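Local atomic coordinates of putative extracellular solute-binding protein (Bordetella bronchiseptica, PDB entry 4P56), a protein that probably captures mandelate in the periplasm, with (R)-mandelate bound here, and delivers it to a TRAP-type transporter. Residues A[146-151]-A[276-281]; A[209-214]-A[283-288]; A[31-36]-A[40-45]; A[100-105]-A[235-240]. All coordinates share one frame; numbering follows the deposited sequence.

Contact 1: residues A[146-151]-A[276-281]; sequences HGPGIA and THDAAA. With RMN ((R)-mandelic acid), chain D.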
loop_
_atom_site.group_PDB
_atom_site.type_symbol
_atom_site.label_atom_id
_atom_site.label_comp_id
_atom_site.label_asym_id
_atom_site.label_seq_id
_atom_site.Cartn_x
_atom_site.Cartn_y
_atom_site.Cartn_z
ATOM N N HIS A 146 -1.441 3.000 -1.568
ATOM C CA HIS A 146 -0.629 3.975 -2.267
ATOM C C HIS A 146 -1.185 4.254 -3.669
ATOM O O HIS A 146 -2.265 3.770 -4.031
ATOM C CB HIS A 146 0.875 3.595 -2.252
ATOM C CG HIS A 146 1.270 2.363 -3.036
ATOM N ND1 HIS A 146 1.013 2.190 -4.385
ATOM C CD2 HIS A 146 2.058 1.314 -2.680
ATOM C CE1 HIS A 146 1.565 1.064 -4.799
ATOM N NE2 HIS A 146 2.208 0.507 -3.780
ATOM N N GLY A 147 -0.459 5.035 -4.447
ATOM C CA GLY A 147 -0.946 5.433 -5.749
ATOM C C GLY A 147 -0.740 4.369 -6.797
ATOM O O GLY A 147 -0.381 3.238 -6.480
ATOM N N PRO A 148 -0.993 4.723 -8.058
ATOM C CA PRO A 148 -0.846 3.819 -9.191
ATOM C C PRO A 148 0.558 3.235 -9.235
ATOM O O PRO A 148 1.537 3.989 -9.174
ATOM C CB PRO A 148 -1.036 4.729 -10.409
ATOM C CG PRO A 148 -1.710 5.934 -9.918
ATOM C CD PRO A 148 -1.480 6.059 -8.456
ATOM N N GLY A 149 0.641 1.918 -9.349
ATOM C CA GLY A 149 1.924 1.231 -9.446
ATOM C C GLY A 149 2.515 1.414 -10.835
ATOM O O GLY A 149 1.804 1.454 -11.854
ATOM N N ILE A 150 3.827 1.535 -10.867
ATOM C CA ILE A 150 4.558 1.761 -12.106
ATOM C C ILE A 150 5.591 0.663 -12.295
ATOM O O ILE A 150 6.146 0.153 -11.323
ATOM C CB ILE A 150 5.293 3.097 -12.021
ATOM C CG1 ILE A 150 4.260 4.227 -11.967
ATOM C CG2 ILE A 150 6.240 3.233 -13.219
ATOM C CD1 ILE A 150 4.838 5.625 -11.715
ATOM N N ALA A 151 5.861 0.293 -13.543
ATOM C CA ALA A 151 6.911 -0.665 -13.802
ATOM C C ALA A 151 8.231 0.055 -14.082
ATOM O O ALA A 151 8.434 0.597 -15.177
ATOM C CB ALA A 151 6.537 -1.581 -14.986
ATOM N N THR A 276 0.503 13.508 -2.834
ATOM C CA THR A 276 1.328 14.707 -2.867
ATOM C C THR A 276 2.760 14.317 -3.220
ATOM O O THR A 276 3.412 14.942 -4.055
ATOM C CB THR A 276 1.239 15.464 -1.527
ATOM O OG1 THR A 276 -0.132 15.869 -1.303
ATOM C CG2 THR A 276 2.127 16.677 -1.509
ATOM N N HIS A 277 3.241 13.242 -2.625
ATOM C CA HIS A 277 4.591 12.799 -2.954
ATOM C C HIS A 277 4.726 12.259 -4.353
ATOM O O HIS A 277 5.731 12.511 -5.013
ATOM C CB HIS A 277 5.082 11.789 -1.931
ATOM C CG HIS A 277 5.512 12.441 -0.667
ATOM N ND1 HIS A 277 6.803 12.376 -0.197
ATOM C CD2 HIS A 277 4.828 13.213 0.211
ATOM C CE1 HIS A 277 6.893 13.052 0.928
ATOM N NE2 HIS A 277 5.709 13.576 1.193
ATOM N N ASP A 278 3.728 11.509 -4.803
ATOM C CA ASP A 278 3.685 11.051 -6.187
ATOM C C ASP A 278 3.792 12.245 -7.164
ATOM O O ASP A 278 4.517 12.185 -8.161
ATOM C CB ASP A 278 2.383 10.279 -6.443
ATOM C CG ASP A 278 2.487 8.799 -6.086
ATOM O OD1 ASP A 278 3.525 8.346 -5.534
ATOM O OD2 ASP A 278 1.494 8.096 -6.374
ATOM N N ALA A 279 3.081 13.325 -6.877
ATOM C CA ALA A 279 3.045 14.452 -7.793
ATOM C C ALA A 279 4.408 15.147 -7.805
ATOM O O ALA A 279 4.913 15.540 -8.863
ATOM C CB ALA A 279 1.944 15.415 -7.382
ATOM N N ALA A 280 5.022 15.276 -6.636
ATOM C CA ALA A 280 6.375 15.860 -6.546
ATOM C C ALA A 280 7.396 15.062 -7.365
ATOM O O ALA A 280 8.317 15.627 -7.980
ATOM C CB ALA A 280 6.818 15.929 -5.073
ATOM N N ALA A 281 7.229 13.748 -7.372
ATOM C CA ALA A 281 8.178 12.852 -8.041
ATOM C C ALA A 281 8.137 12.951 -9.556
ATOM O O ALA A 281 9.048 12.481 -10.227
ATOM C CB ALA A 281 7.918 11.415 -7.628
HETATM C C1 RMN D . 5.464 -0.223 -0.412
HETATM C C2 RMN D . 5.811 0.091 0.894
HETATM C C3 RMN D . 6.286 1.350 1.214
HETATM C C4 RMN D . 6.462 2.302 0.225
HETATM C C5 RMN D . 6.128 1.990 -1.090
HETATM C C6 RMN D . 5.630 0.733 -1.395
HETATM C C7 RMN D . 4.965 -1.599 -0.759
HETATM C C10 RMN D . 6.056 -2.339 -1.473
HETATM O O8 RMN D . 3.897 -1.580 -1.628
HETATM O O11 RMN D . 6.187 -2.290 -2.744
HETATM O O12 RMN D . 6.907 -2.983 -0.790
HETATM O O HOH W 1 2.159 6.528 -8.557
#

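Contact 2: residues A[209-214]-A[283-288]; sequences FPAESL and KVLEGG. With RMN ((R)-mandelic acid), chain D.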
loop_
_atom_site.group_PDB
_atom_site.type_symbol
_atom_site.label_atom_id
_atom_site.label_comp_id
_atom_site.label_asym_id
_atom_site.label_seq_id
_atom_site.Cartn_x
_atom_site.Cartn_y
_atom_site.Cartn_z
ATOM N N PHE A 209 6.867 -0.086 -8.046
ATOM C CA PHE A 209 6.676 0.918 -6.995
ATOM C C PHE A 209 5.722 1.994 -7.519
ATOM O O PHE A 209 5.570 2.144 -8.740
ATOM C CB PHE A 209 8.000 1.620 -6.716
ATOM C CG PHE A 209 8.717 1.170 -5.464
ATOM C CD1 PHE A 209 8.049 0.594 -4.401
ATOM C CD2 PHE A 209 10.066 1.402 -5.343
ATOM C CE1 PHE A 209 8.728 0.230 -3.251
ATOM C CE2 PHE A 209 10.759 1.028 -4.186
ATOM C CZ PHE A 209 10.075 0.447 -3.146
ATOM N N PRO A 210 5.097 2.761 -6.608
ATOM C CA PRO A 210 4.427 3.984 -7.039
ATOM C C PRO A 210 5.478 5.061 -7.315
ATOM O O PRO A 210 6.653 4.862 -7.015
ATOM C CB PRO A 210 3.577 4.361 -5.834
ATOM C CG PRO A 210 4.420 3.920 -4.669
ATOM C CD PRO A 210 5.125 2.651 -5.137
ATOM N N ALA A 211 5.071 6.159 -7.929
ATOM C CA ALA A 211 6.018 7.172 -8.357
ATOM C C ALA A 211 6.939 7.685 -7.240
ATOM O O ALA A 211 8.115 7.856 -7.449
ATOM C CB ALA A 211 5.282 8.313 -8.970
ATOM N N GLU A 212 6.384 7.962 -6.063
ATOM C CA GLU A 212 7.137 8.640 -5.009
ATOM C C GLU A 212 8.368 7.840 -4.585
ATOM O O GLU A 212 9.400 8.403 -4.211
ATOM C CB GLU A 212 6.236 8.931 -3.786
ATOM C CG GLU A 212 5.846 7.704 -2.930
ATOM C CD GLU A 212 6.984 7.270 -1.968
ATOM O OE1 GLU A 212 7.064 6.069 -1.647
ATOM O OE2 GLU A 212 7.804 8.122 -1.592
ATOM N N SER A 213 8.244 6.525 -4.686
ATOM C CA SER A 213 9.231 5.604 -4.189
ATOM C C SER A 213 10.513 5.675 -5.004
ATOM O O SER A 213 11.588 5.475 -4.455
ATOM C CB SER A 213 8.666 4.182 -4.233
ATOM O OG SER A 213 7.432 4.115 -3.520
ATOM N N LEU A 214 10.397 5.992 -6.290
ATOM C CA LEU A 214 11.575 6.230 -7.120
ATOM C C LEU A 214 12.525 7.198 -6.419
ATOM O O LEU A 214 13.754 7.058 -6.476
ATOM C CB LEU A 214 11.143 6.809 -8.476
ATOM C CG LEU A 214 12.256 7.218 -9.431
ATOM C CD1 LEU A 214 12.878 5.987 -10.050
ATOM C CD2 LEU A 214 11.730 8.161 -10.520
ATOM N N LYS A 283 8.617 15.503 -11.272
ATOM C CA LYS A 283 9.700 16.327 -11.816
ATOM C C LYS A 283 10.849 15.407 -12.230
ATOM O O LYS A 283 11.524 15.652 -13.229
ATOM C CB LYS A 283 10.197 17.373 -10.828
ATOM C CG LYS A 283 11.271 18.294 -11.435
ATOM C CD LYS A 283 10.829 18.890 -12.784
ATOM C CE LYS A 283 11.668 20.119 -13.206
ATOM N NZ LYS A 283 13.094 19.803 -13.518
ATOM N N VAL A 284 11.074 14.342 -11.465
ATOM C CA VAL A 284 12.093 13.376 -11.839
ATOM C C VAL A 284 11.617 12.468 -12.978
ATOM O O VAL A 284 12.361 12.231 -13.930
ATOM C CB VAL A 284 12.501 12.479 -10.642
ATOM C CG1 VAL A 284 13.453 11.374 -11.097
ATOM C CG2 VAL A 284 13.148 13.309 -9.565
ATOM N N LEU A 285 10.396 11.937 -12.876
ATOM C CA LEU A 285 9.864 11.079 -13.941
ATOM C C LEU A 285 9.894 11.750 -15.301
ATOM O O LEU A 285 10.203 11.100 -16.304
ATOM C CB LEU A 285 8.406 10.674 -13.676
ATOM C CG LEU A 285 8.112 9.568 -12.685
ATOM C CD1 LEU A 285 6.588 9.304 -12.616
ATOM C CD2 LEU A 285 8.857 8.313 -13.058
ATOM N N GLU A 286 9.537 13.032 -15.348
ATOM C CA GLU A 286 9.378 13.722 -16.634
ATOM C C GLU A 286 10.659 14.424 -17.084
ATOM O O GLU A 286 10.678 15.093 -18.118
ATOM C CB GLU A 286 8.240 14.754 -16.559
ATOM C CG GLU A 286 6.861 14.143 -16.258
ATOM C CD GLU A 286 5.770 15.203 -16.112
ATOM O OE1 GLU A 286 6.095 16.416 -16.080
ATOM O OE2 GLU A 286 4.583 14.816 -16.032
ATOM N N GLY A 287 11.724 14.272 -16.306
ATOM C CA GLY A 287 12.889 15.123 -16.431
ATOM C C GLY A 287 13.874 14.820 -17.551
ATOM O O GLY A 287 14.764 15.632 -17.817
ATOM N N GLY A 288 13.747 13.661 -18.188
ATOM C CA GLY A 288 14.537 13.369 -19.371
ATOM C C GLY A 288 15.595 12.292 -19.198
ATOM O O GLY A 288 16.063 11.728 -20.187
HETATM C C1 RMN D . 5.464 -0.223 -0.412
HETATM C C2 RMN D . 5.811 0.091 0.894
HETATM C C3 RMN D . 6.286 1.350 1.214
HETATM C C4 RMN D . 6.462 2.302 0.225
HETATM C C5 RMN D . 6.128 1.990 -1.090
HETATM C C6 RMN D . 5.630 0.733 -1.395
HETATM C C7 RMN D . 4.965 -1.599 -0.759
HETATM C C10 RMN D . 6.056 -2.339 -1.473
HETATM O O8 RMN D . 3.897 -1.580 -1.628
HETATM O O11 RMN D . 6.187 -2.290 -2.744
HETATM O O12 RMN D . 6.907 -2.983 -0.790
#

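Contact 3: residues A[31-36]-A[40-45]; sequences LSSWLP and AVVADF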
loop_
_atom_site.group_PDB
_atom_site.type_symbol
_atom_site.label_atom_id
_atom_site.label_comp_id
_atom_site.label_asym_id
_atom_site.label_seq_id
_atom_site.Cartn_x
_atom_site.Cartn_y
_atom_site.Cartn_z
ATOM N N LEU A 31 5.149 4.016 18.704
ATOM C CA LEU A 31 4.970 3.774 17.289
ATOM C C LEU A 31 6.300 3.313 16.687
ATOM O O LEU A 31 7.303 3.986 16.845
ATOM C CB LEU A 31 4.519 5.075 16.619
ATOM C CG LEU A 31 4.602 5.110 15.105
ATOM C CD1 LEU A 31 3.624 4.126 14.458
ATOM C CD2 LEU A 31 4.328 6.555 14.643
ATOM N N SER A 32 6.326 2.163 16.018
ATOM C CA SER A 32 7.515 1.765 15.273
ATOM C C SER A 32 7.261 1.908 13.781
ATOM O O SER A 32 6.202 1.533 13.296
ATOM C CB SER A 32 7.925 0.313 15.559
ATOM O OG SER A 32 9.155 -0.017 14.919
ATOM N N SER A 33 8.248 2.437 13.066
ATOM C CA SER A 33 8.183 2.537 11.611
ATOM C C SER A 33 9.337 1.811 10.917
ATOM O O SER A 33 10.498 1.906 11.352
ATOM C CB SER A 33 8.243 4.000 11.213
ATOM O OG SER A 33 8.465 4.095 9.828
ATOM N N TRP A 34 9.023 1.094 9.845
ATOM C CA TRP A 34 10.046 0.399 9.070
ATOM C C TRP A 34 10.405 1.214 7.822
ATOM O O TRP A 34 11.150 0.753 6.969
ATOM C CB TRP A 34 9.599 -1.020 8.706
ATOM C CG TRP A 34 8.157 -1.179 8.237
ATOM C CD1 TRP A 34 7.063 -1.368 9.024
ATOM C CD2 TRP A 34 7.665 -1.152 6.881
ATOM N NE1 TRP A 34 5.931 -1.477 8.259
ATOM C CE2 TRP A 34 6.277 -1.351 6.936
ATOM C CE3 TRP A 34 8.271 -0.978 5.633
ATOM C CZ2 TRP A 34 5.467 -1.372 5.790
ATOM C CZ3 TRP A 34 7.472 -1.003 4.495
ATOM C CH2 TRP A 34 6.089 -1.189 4.581
ATOM N N LEU A 35 9.863 2.436 7.743
ATOM C CA LEU A 35 10.239 3.415 6.714
ATOM C C LEU A 35 11.023 4.574 7.324
ATOM O O LEU A 35 10.838 4.892 8.486
ATOM C CB LEU A 35 8.993 3.966 6.052
ATOM C CG LEU A 35 8.219 2.931 5.226
ATOM C CD1 LEU A 35 6.898 3.515 4.687
ATOM C CD2 LEU A 35 9.101 2.425 4.073
ATOM N N PRO A 36 11.879 5.223 6.530
ATOM C CA PRO A 36 12.606 6.395 7.022
ATOM C C PRO A 36 11.625 7.440 7.525
ATOM O O PRO A 36 10.512 7.514 6.994
ATOM C CB PRO A 36 13.304 6.930 5.770
ATOM C CG PRO A 36 13.296 5.847 4.812
ATOM C CD PRO A 36 12.116 4.992 5.096
ATOM N N ALA A 40 6.794 9.822 3.153
ATOM C CA ALA A 40 5.424 10.335 3.231
ATOM C C ALA A 40 4.601 9.737 4.383
ATOM O O ALA A 40 3.903 10.449 5.116
ATOM C CB ALA A 40 4.717 10.061 1.960
ATOM N N VAL A 41 4.584 8.420 4.442
ATOM C CA VAL A 41 3.871 7.693 5.476
ATOM C C VAL A 41 4.174 8.191 6.886
ATOM O O VAL A 41 3.280 8.252 7.729
ATOM C CB VAL A 41 4.190 6.202 5.421
ATOM C CG1 VAL A 41 3.483 5.488 6.564
ATOM C CG2 VAL A 41 3.742 5.618 4.092
ATOM N N VAL A 42 5.428 8.518 7.159
ATOM C CA VAL A 42 5.763 9.013 8.491
ATOM C C VAL A 42 5.606 10.534 8.568
ATOM O O VAL A 42 4.809 11.055 9.377
ATOM C CB VAL A 42 7.178 8.601 8.909
ATOM C CG1 VAL A 42 7.469 9.032 10.310
ATOM C CG2 VAL A 42 7.348 7.093 8.802
ATOM N N ALA A 43 6.375 11.240 7.742
ATOM C CA ALA A 43 6.484 12.683 7.839
ATOM C C ALA A 43 5.166 13.353 7.562
ATOM O O ALA A 43 4.840 14.339 8.207
ATOM C CB ALA A 43 7.540 13.225 6.874
ATOM N N ASP A 44 4.416 12.848 6.580
ATOM C CA ASP A 44 3.227 13.582 6.157
ATOM C C ASP A 44 1.909 12.901 6.494
ATOM O O ASP A 44 0.856 13.433 6.185
ATOM C CB ASP A 44 3.280 13.916 4.674
ATOM C CG ASP A 44 4.404 14.884 4.343
ATOM O OD1 ASP A 44 4.842 15.619 5.231
ATOM O OD2 ASP A 44 4.830 14.943 3.188
ATOM N N PHE A 45 1.962 11.754 7.136
ATOM C CA PHE A 45 0.733 11.056 7.521
ATOM C C PHE A 45 0.749 10.807 9.020
ATOM O O PHE A 45 0.033 11.453 9.748
ATOM C CB PHE A 45 0.538 9.730 6.757
ATOM C CG PHE A 45 -0.417 8.807 7.421
ATOM C CD1 PHE A 45 -1.632 9.268 7.885
ATOM C CD2 PHE A 45 -0.081 7.464 7.624
ATOM C CE1 PHE A 45 -2.514 8.393 8.546
ATOM C CE2 PHE A 45 -0.944 6.596 8.293
ATOM C CZ PHE A 45 -2.159 7.061 8.761
#

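Contact 4: residues A[100-105]-A[235-240]; sequences QLTKFA and SDTHAV. With RMN ((R)-mandelic acid), chain D.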
loop_
_atom_site.group_PDB
_atom_site.type_symbol
_atom_site.label_atom_id
_atom_site.label_comp_id
_atom_site.label_asym_id
_atom_site.label_seq_id
_atom_site.Cartn_x
_atom_site.Cartn_y
_atom_site.Cartn_z
ATOM N N GLN A 100 -5.901 -11.990 1.832
ATOM C CA GLN A 100 -6.444 -12.223 0.502
ATOM C C GLN A 100 -7.625 -11.324 0.205
ATOM O O GLN A 100 -7.838 -10.945 -0.960
ATOM C CB GLN A 100 -6.911 -13.673 0.330
ATOM C CG GLN A 100 -5.890 -14.716 0.677
ATOM C CD GLN A 100 -6.479 -16.135 0.640
ATOM O OE1 GLN A 100 -7.265 -16.480 -0.262
ATOM N NE2 GLN A 100 -6.112 -16.956 1.630
ATOM N N LEU A 101 -8.400 -10.970 1.231
ATOM C CA LEU A 101 -9.580 -10.152 1.006
ATOM C C LEU A 101 -9.248 -8.700 0.606
ATOM O O LEU A 101 -10.116 -8.008 0.124
ATOM C CB LEU A 101 -10.526 -10.130 2.233
ATOM C CG LEU A 101 -11.127 -11.493 2.610
ATOM C CD1 LEU A 101 -12.070 -11.402 3.813
ATOM C CD2 LEU A 101 -11.864 -12.049 1.412
ATOM N N THR A 102 -8.032 -8.230 0.834
ATOM C CA THR A 102 -7.700 -6.850 0.451
ATOM C C THR A 102 -7.479 -6.665 -1.052
ATOM O O THR A 102 -7.399 -5.540 -1.526
ATOM C CB THR A 102 -6.448 -6.331 1.187
ATOM O OG1 THR A 102 -5.300 -7.073 0.756
ATOM C CG2 THR A 102 -6.636 -6.444 2.695
ATOM N N LYS A 103 -7.371 -7.757 -1.787
ATOM C CA LYS A 103 -6.939 -7.692 -3.171
ATOM C C LYS A 103 -7.951 -7.020 -4.129
ATOM O O LYS A 103 -7.571 -6.603 -5.207
ATOM C CB LYS A 103 -6.536 -9.076 -3.661
ATOM C CG LYS A 103 -5.156 -9.516 -3.109
ATOM C CD LYS A 103 -4.688 -10.856 -3.680
ATOM C CE LYS A 103 -3.288 -11.215 -3.142
ATOM N NZ LYS A 103 -2.722 -12.445 -3.800
ATOM N N PHE A 104 -9.221 -6.910 -3.738
ATOM C CA PHE A 104 -10.218 -6.210 -4.573
ATOM C C PHE A 104 -9.786 -4.770 -4.833
ATOM O O PHE A 104 -10.149 -4.183 -5.855
ATOM C CB PHE A 104 -11.585 -6.191 -3.886
ATOM C CG PHE A 104 -11.643 -5.273 -2.705
ATOM C CD1 PHE A 104 -11.257 -5.716 -1.453
ATOM C CD2 PHE A 104 -12.044 -3.960 -2.844
ATOM C CE1 PHE A 104 -11.280 -4.898 -0.367
ATOM C CE2 PHE A 104 -12.079 -3.101 -1.729
ATOM C CZ PHE A 104 -11.675 -3.561 -0.491
ATOM N N ALA A 105 -9.017 -4.183 -3.909
ATOM C CA ALA A 105 -8.748 -2.740 -3.935
ATOM C C ALA A 105 -7.524 -2.358 -4.756
ATOM O O ALA A 105 -7.253 -1.167 -4.938
ATOM C CB ALA A 105 -8.568 -2.206 -2.519
ATOM N N SER A 235 -1.664 -1.915 -7.116
ATOM C CA SER A 235 -1.393 -1.057 -5.978
ATOM C C SER A 235 -1.205 -1.965 -4.756
ATOM O O SER A 235 -1.152 -3.184 -4.896
ATOM C CB SER A 235 -2.530 -0.042 -5.795
ATOM O OG SER A 235 -2.237 0.816 -4.714
ATOM N N ASP A 236 -1.108 -1.375 -3.575
ATOM C CA ASP A 236 -0.880 -2.126 -2.330
ATOM C C ASP A 236 -1.629 -1.377 -1.244
ATOM O O ASP A 236 -1.829 -0.151 -1.350
ATOM C CB ASP A 236 0.610 -2.194 -1.983
ATOM C CG ASP A 236 0.884 -2.958 -0.687
ATOM O OD1 ASP A 236 0.128 -3.912 -0.332
ATOM O OD2 ASP A 236 1.868 -2.580 -0.000
ATOM N N THR A 237 -2.088 -2.115 -0.232
ATOM C CA THR A 237 -2.814 -1.503 0.877
ATOM C C THR A 237 -1.991 -1.726 2.124
ATOM O O THR A 237 -1.315 -2.731 2.231
ATOM C CB THR A 237 -4.239 -2.084 1.046
ATOM O OG1 THR A 237 -4.207 -3.515 1.034
ATOM C CG2 THR A 237 -5.163 -1.616 -0.118
ATOM N N HIS A 238 -2.053 -0.782 3.047
ATOM C CA HIS A 238 -1.477 -0.961 4.351
ATOM C C HIS A 238 -2.566 -0.857 5.402
ATOM O O HIS A 238 -3.603 -0.237 5.175
ATOM C CB HIS A 238 -0.452 0.148 4.624
ATOM C CG HIS A 238 0.759 0.096 3.760
ATOM N ND1 HIS A 238 1.753 1.049 3.841
ATOM C CD2 HIS A 238 1.129 -0.754 2.769
ATOM C CE1 HIS A 238 2.699 0.769 2.961
ATOM N NE2 HIS A 238 2.340 -0.318 2.296
ATOM N N ALA A 239 -2.310 -1.426 6.568
ATOM C CA ALA A 239 -3.225 -1.292 7.701
ATOM C C ALA A 239 -2.548 -0.527 8.831
ATOM O O ALA A 239 -1.383 -0.746 9.108
ATOM C CB ALA A 239 -3.663 -2.665 8.193
ATOM N N VAL A 240 -3.288 0.361 9.501
ATOM C CA VAL A 240 -2.793 0.924 10.749
ATOM C C VAL A 240 -3.485 0.168 11.919
ATOM O O VAL A 240 -4.720 0.062 11.972
ATOM C CB VAL A 240 -3.067 2.425 10.810
ATOM C CG1 VAL A 240 -2.666 2.972 12.176
ATOM C CG2 VAL A 240 -2.303 3.130 9.708
HETATM C C1 RMN D . 5.464 -0.223 -0.412
HETATM C C2 RMN D . 5.811 0.091 0.894
HETATM C C3 RMN D . 6.286 1.350 1.214
HETATM C C4 RMN D . 6.462 2.302 0.225
HETATM C C5 RMN D . 6.128 1.990 -1.090
HETATM C C6 RMN D . 5.630 0.733 -1.395
HETATM C C7 RMN D . 4.965 -1.599 -0.759
HETATM C C10 RMN D . 6.056 -2.339 -1.473
HETATM O O8 RMN D . 3.897 -1.580 -1.628
HETATM O O11 RMN D . 6.187 -2.290 -2.744
HETATM O O12 RMN D . 6.907 -2.983 -0.790
HETATM O O HOH W 2 -3.862 -5.261 -0.896
#

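Contact 1: residues A[146-151]-A[276-281]
Asp278 turns CG anti to its own carbonyl carbon and beside its backbone N (chi1 -86°), which carries the carboxylate off helix 263-285 toward the turn at Gly147 and Pro148. Asp278 OD2 does the touching: it lies 3.7 Å from Gly147 CA, where no side chain intervenes, and 4.2 Å from Pro148 CD. Direct burial is small, 60 Å², and a water adds a polar bridge. One molecule donates to Pro148 O (2.7 Å) and to Asp278 OD2 (2.8 Å), while OD1 accepts the backbone N-H of Glu212. Both carboxylate oxygens are therefore engaged, OD2 through water to the turn at Pro148, OD1 directly to the start of helix 211-216.

On the far side of the turn, His146 ND1 donates to Gly147 O at 2.7 Å, with a 152° angle at the hydrogen and the acceptor almost in the ring plane. This bond fixes the ring's rotation, and its NE2 edge faces hydroxyl O8 of the mandelate at 3.4 Å.

Strand 149-153 continues from the turn between strands 206-210 and 225-228 of the mixed sheet, Ile150 packing on Ala211 of helix 211-216. Helix 263-285 thus lies beside that short helix, and Asp278 reaches past its start to the turn.

Contact 2: residues A[209-214]-A[283-288]
Leu214 packs against Val284 and Leu285, and these apolar meetings, with that of Ala211 and Leu285, make up the contact across 155 Å² of buried surface. Leu214 has CG opposite its backbone N (chi1 176°), and a single methyl, CD2, does the work: it is 3.7 Å from Val284 CG1 and 3.8 Å from Leu285 CD2. The other branch of Leu285, CD1, reaches Ala211 CB at 4.0 Å, so the leucine fork serves both ends of the first helical turn.

Polar interactions lie on the other side of that turn. Ser213 OG donates to Glu212 OE1 at 2.7 Å, meeting it from above the carboxylate plane, and His39 NE2 bonds to the same oxygen.

Ligand contacts form a third group. Ser213 OG stands 3.5 Å from mandelate C5, and Phe209 CE1 lies 3.6 Å from carboxylate oxygen O11. Ser213 CB rests over one face of the Phe209 ring, offset toward its rim, while Arg170 makes a cation-pi contact with the same ring.

The arrangement is a strand-to-helix junction at the binding cleft of a TRAP solute-binding protein: Phe209 and Ser213 present side chains to the mandelate, while Ala211 and Leu214 pack the junction on the end of helix 263-285.

Contact 3: residues A[31-36]-A[40-45]
Leu35 and Val41 cross at about a right angle, with the leucine's CD1 methyl 3.8 Å from Val41 CG2 and 3.9 Å from Val41 CB. The Leu35 side chain extends from its loop with CG opposite its carbonyl carbon (chi1 -67°) and CD1 leading, which lays the far methyl against the first turn of helix 40-56. Farther back on the same side chain, CG sits 3.8 Å above one face of the Trp34 indole, offset toward its rim. Leu35 is thus placed between the valine and the ring of a pocket residue that touches the mandelate.

Val42 presents one branch. Its CG2 methyl fits into the bend of segment 31-36, 3.4 Å from Ser33 OG and 3.7 Å from Pro36 O, so it meets a hydroxyl and a carbonyl oxygen as well as the carbon chain of Leu35. Of the residues in this contact, Val42 gives up the most surface to the other segment.

The Ser33 hydroxyl is turned to face the helix yet is spoken for within its own loop: OG donates to Leu35 O at 2.8 Å, 16° off the carbonyl plane. That bond spans the bend over which CG2 lies. On the other flank of the loop, Trp34 NE1 bonds to Phe89 O.

Helix and preceding loop are therefore held together here by van der Waals contact. Of the loop's polar groups, Ser33 OG is satisfied inside the loop and Trp34 NE1 by strand 87-91, and Ser33 OG can border a buried valine methyl without lacking a partner.

Contact 4: residues A[100-105]-A[235-240]
Thr102 is the first residue of the 3-10 segment to meet the strand, its CB 3.6 Å from Thr237 OG1. The two threonine side chains slide past each other in opposite directions, and their hydroxyls are joined through water. That molecule donates to Thr102 OG1 (2.8 Å) and lies 2.6 Å from Thr237 OG1. Each hydroxyl has a further partner: Thr102 OG1 bonds to Phe99 O, and Thr237 OG1 to His92 ND1. Each buried hydroxyl thus has two partners, the shared water and one protein atom, although the threonines do not bond to each other directly.

Lys103 turns away from the strand and forms a salt bridge with Asp178. Phe104 follows, with Ala105 CB over one face of its ring. Ala105 closes the contact, its CB 4.2 Å from Thr237 CG2, so Thr237 offers its hydroxyl to Thr102 and its methyl to Ala105.

The residues on either side of Thr237 in sequence, Asp236 just before the strand and His238 in it, serve the ligand. Asp236 holds CG opposite its backbone N (chi1 179°), and its OD2 accepts the mandelate hydroxyl O8 at 2.8 Å. Ser91 OG also bonds to OD2, and His238 NE2 does so weakly (3.3 Å). The His238 ring meets mandelate C2 with its edge, 3.8 Å from NE2.

Strand 237-242 runs between strands 87-91 and 139-145 in the antiparallel sheet. The 3-10 segment covers Thr237 on the side away from the mandelate, and helix 114-129 packs beyond it on Phe104 and Ala105.

Overall arrangement
From the N terminus, contact 3 comes first and closes a short loop, folding residues 31-36 onto the start of helix 40-56. It is in series with the rest. Contact 4 then spans 100 to 240, contact 1 spans 146 to 281 and contact 2 spans 209 to 288; each of these crosses the other two and none nests. Contact 4 ties a loop to the antiparallel sheet, while contacts 1 and 2 tie helix 263-285 to the mixed sheet and to helix 211-216. His277 NE2 joins Asp44 OD2 at 2.6 Å, linking contact 1 to contact 3. Mandelate is touched from contacts 1, 2 and 4, and by Trp34 of contact 3.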